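Local coordinates for protein glucose-6-phosphate isomerase (Plasmodium falciparum, PDB 3QKI) that probably interconverts alpha-D-glucose 6-phosphate and beta-D-fructose 6-phosphate, the second step of glycolysis, as a member of the GPI family, at residues 356-365 and 532-543. Numbering follows the deposited sequence.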
# COMPACT_ATOMS: atom_id res chain seq x y z
N ILE A 356 25.21 8.87 -6.21
CA ILE A 356 23.77 9.04 -5.91
C ILE A 356 23.16 7.93 -5.02
O ILE A 356 22.67 8.26 -3.94
CB ILE A 356 22.96 9.41 -7.19
CG1 ILE A 356 23.32 10.83 -7.64
CG2 ILE A 356 21.44 9.28 -6.96
CD1 ILE A 356 22.97 11.15 -9.07
N PRO A 357 23.25 6.63 -5.37
CA PRO A 357 22.69 5.59 -4.45
C PRO A 357 23.39 5.56 -3.09
O PRO A 357 22.76 5.26 -2.08
CB PRO A 357 22.93 4.28 -5.20
CG PRO A 357 23.25 4.66 -6.61
CD PRO A 357 23.80 6.02 -6.60
N VAL A 358 24.72 5.83 -3.06
CA VAL A 358 25.46 5.84 -1.80
C VAL A 358 24.97 6.99 -0.90
O VAL A 358 24.69 6.75 0.29
CB VAL A 358 27.00 5.85 -2.02
CG1 VAL A 358 27.73 6.20 -0.72
CG2 VAL A 358 27.47 4.49 -2.56
N LEU A 359 24.84 8.20 -1.47
CA LEU A 359 24.36 9.38 -0.72
C LEU A 359 22.93 9.17 -0.22
O LEU A 359 22.60 9.60 0.88
CB LEU A 359 24.46 10.64 -1.58
CG LEU A 359 25.90 11.12 -1.92
CD1 LEU A 359 25.87 12.24 -2.94
CD2 LEU A 359 26.63 11.54 -0.66
N LEU A 360 22.10 8.47 -1.01
CA LEU A 360 20.72 8.15 -0.62
C LEU A 360 20.71 7.14 0.54
O LEU A 360 20.00 7.32 1.51
CB LEU A 360 19.94 7.63 -1.84
CG LEU A 360 18.42 7.51 -1.70
CD1 LEU A 360 17.78 8.86 -1.31
CD2 LEU A 360 17.79 7.05 -3.00
N ALA A 361 21.57 6.12 0.47
CA ALA A 361 21.74 5.13 1.55
C ALA A 361 22.29 5.79 2.82
O ALA A 361 21.80 5.51 3.91
CB ALA A 361 22.69 3.99 1.09
N LEU A 362 23.28 6.70 2.68
CA LEU A 362 23.86 7.42 3.84
C LEU A 362 22.82 8.28 4.54
O LEU A 362 22.79 8.33 5.76
CB LEU A 362 25.07 8.27 3.43
CG LEU A 362 26.38 7.51 3.10
CD1 LEU A 362 27.37 8.44 2.42
CD2 LEU A 362 26.99 6.94 4.33
N THR A 363 21.94 8.94 3.74
CA THR A 363 20.86 9.79 4.24
C THR A 363 19.88 8.94 5.05
O THR A 363 19.51 9.32 6.16
CB THR A 363 20.19 10.49 3.06
OG1 THR A 363 21.15 11.34 2.42
CG2 THR A 363 18.99 11.30 3.47
N SER A 364 19.46 7.79 4.49
CA SER A 364 18.54 6.85 5.13
C SER A 364 19.12 6.34 6.47
O SER A 364 18.41 6.32 7.47
CB SER A 364 18.28 5.69 4.18
OG SER A 364 17.39 4.72 4.72
N PHE A 365 20.40 5.94 6.46
CA PHE A 365 21.15 5.46 7.62
C PHE A 365 21.21 6.54 8.70
O PHE A 365 20.97 6.26 9.87
CB PHE A 365 22.57 5.05 7.16
CG PHE A 365 23.53 4.69 8.28
CD1 PHE A 365 23.43 3.46 8.93
CD2 PHE A 365 24.52 5.58 8.68
CE1 PHE A 365 24.32 3.13 9.96
CE2 PHE A 365 25.39 5.26 9.73
CZ PHE A 365 25.28 4.04 10.36
N LEU A 532 18.69 2.43 -9.09
CA LEU A 532 18.96 3.40 -8.05
C LEU A 532 18.57 2.82 -6.68
O LEU A 532 19.36 2.90 -5.75
CB LEU A 532 18.19 4.72 -8.34
CG LEU A 532 18.20 5.79 -7.24
CD1 LEU A 532 19.60 6.21 -6.91
CD2 LEU A 532 17.34 7.00 -7.63
N TYR A 533 17.38 2.21 -6.56
CA TYR A 533 16.90 1.62 -5.32
C TYR A 533 17.59 0.29 -4.99
O TYR A 533 17.94 0.07 -3.83
CB TYR A 533 15.36 1.53 -5.27
CG TYR A 533 14.75 2.84 -4.84
CD1 TYR A 533 14.61 3.90 -5.74
CD2 TYR A 533 14.41 3.06 -3.51
CE1 TYR A 533 14.14 5.15 -5.32
CE2 TYR A 533 13.93 4.31 -3.08
CZ TYR A 533 13.79 5.34 -3.99
OH TYR A 533 13.31 6.57 -3.59
N GLU A 534 17.86 -0.55 -6.02
CA GLU A 534 18.59 -1.82 -5.77
C GLU A 534 20.01 -1.47 -5.25
O GLU A 534 20.45 -2.04 -4.26
CB GLU A 534 18.71 -2.67 -7.06
CG GLU A 534 17.41 -3.32 -7.54
CD GLU A 534 17.58 -4.24 -8.74
OE1 GLU A 534 18.66 -4.21 -9.37
OE2 GLU A 534 16.64 -5.02 -9.02
N SER A 535 20.65 -0.46 -5.86
CA SER A 535 21.98 0.01 -5.44
C SER A 535 21.92 0.61 -4.03
O SER A 535 22.76 0.27 -3.21
CB SER A 535 22.52 1.03 -6.43
OG SER A 535 22.60 0.50 -7.74
N ARG A 536 20.91 1.46 -3.74
CA ARG A 536 20.73 2.07 -2.43
C ARG A 536 20.61 1.02 -1.34
O ARG A 536 21.26 1.17 -0.31
CB ARG A 536 19.49 3.02 -2.44
CG ARG A 536 19.17 3.69 -1.10
CD ARG A 536 18.06 2.94 -0.39
NE ARG A 536 17.51 3.64 0.78
CZ ARG A 536 16.54 4.55 0.72
NH1 ARG A 536 16.04 4.92 -0.45
NH2 ARG A 536 16.08 5.10 1.83
N ILE A 537 19.79 -0.04 -1.57
CA ILE A 537 19.61 -1.12 -0.60
C ILE A 537 20.89 -1.92 -0.35
O ILE A 537 21.22 -2.20 0.81
CB ILE A 537 18.35 -1.97 -0.92
CG1 ILE A 537 17.07 -1.16 -0.56
CG2 ILE A 537 18.36 -3.33 -0.25
CD1 ILE A 537 17.04 -0.46 0.92
N VAL A 538 21.64 -2.22 -1.42
CA VAL A 538 22.91 -2.93 -1.32
C VAL A 538 23.91 -2.06 -0.49
O VAL A 538 24.53 -2.58 0.44
CB VAL A 538 23.46 -3.32 -2.72
CG1 VAL A 538 24.94 -3.68 -2.66
CG2 VAL A 538 22.64 -4.45 -3.33
N ALA A 539 24.01 -0.75 -0.78
CA ALA A 539 24.90 0.16 -0.06
C ALA A 539 24.49 0.25 1.40
O ALA A 539 25.35 0.20 2.27
CB ALA A 539 24.87 1.55 -0.69
N GLU A 540 23.17 0.33 1.66
CA GLU A 540 22.67 0.45 3.01
C GLU A 540 22.92 -0.78 3.89
O GLU A 540 23.20 -0.62 5.08
CB GLU A 540 21.20 0.91 3.02
CG GLU A 540 20.84 1.62 4.30
CD GLU A 540 19.52 2.35 4.30
OE1 GLU A 540 18.86 2.42 3.24
OE2 GLU A 540 19.16 2.89 5.38
N GLY A 541 22.84 -1.98 3.31
CA GLY A 541 23.11 -3.23 4.04
C GLY A 541 24.54 -3.26 4.54
O GLY A 541 24.79 -3.63 5.68
N PHE A 542 25.49 -2.77 3.71
CA PHE A 542 26.90 -2.67 4.07
C PHE A 542 27.15 -1.60 5.14
O PHE A 542 27.92 -1.85 6.06
CB PHE A 542 27.82 -2.48 2.86
CG PHE A 542 27.89 -3.70 1.95
CD1 PHE A 542 28.11 -4.97 2.47
CD2 PHE A 542 27.78 -3.57 0.56
CE1 PHE A 542 28.21 -6.09 1.63
CE2 PHE A 542 27.84 -4.69 -0.27
CZ PHE A 542 28.05 -5.95 0.27
N LEU A 543 26.43 -0.47 5.06
CA LEU A 543 26.50 0.58 6.09
C LEU A 543 25.98 0.01 7.43
O LEU A 543 26.57 0.28 8.48
CB LEU A 543 25.65 1.82 5.72
CG LEU A 543 26.07 2.62 4.48
CD1 LEU A 543 25.08 3.77 4.25
CD2 LEU A 543 27.49 3.15 4.59
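Ala361 is the knob of this helix-helix contact: its CB sits in a hole bounded by Arg536, Ala539, Glu540 and Leu543, 3.7 Å from Ala539 CB. The small side chains of Ala361 and Ala539 are consistent with the 8.0 Å approach of the axes, which cross at -53°. One turn earlier, Pro357 CB meets Ser535 CB at 3.5 Å, closer than carbon atoms usually lie. Elsewhere the fit is looser: Val358 CG2 stays 4.3 Å from Ala539 CB, and Leu360 CD2 only grazes the Tyr533 ring. No side of the contact opens to solvent, since every touching residue is buried; helix 330-349 covers the Val358-Ala539 flank through Phe347.

The other flank is polar. Arg536 leaves its helix with CG anti to the backbone N (chi1 178°) and bends at chi2, which lays the guanidinium beside Leu360, whose CG lies over one face. At the edge, Arg536 NH2 donates to Ser364 OG at 3.2 Å, nearly straight at 167°, while Arg536 NE forms a salt bridge with Glu540 OE1, one turn along the same helix, at 3.1 Å. Ser364 OG, also hydrogen-bonded to Gln417, donates to the syn side of Glu540 OE2 at 2.6 Å. Glu444, on strand 443-448, takes a second salt bridge from Arg536 NH2 and a hydrogen bond from Tyr533 OH, so the network joins both helices to the mixed sheet. Both edge partners lie in the guanidinium plane, which fixes its rotation; Glu540 and Glu444 share its one positive charge and probably stabilise it.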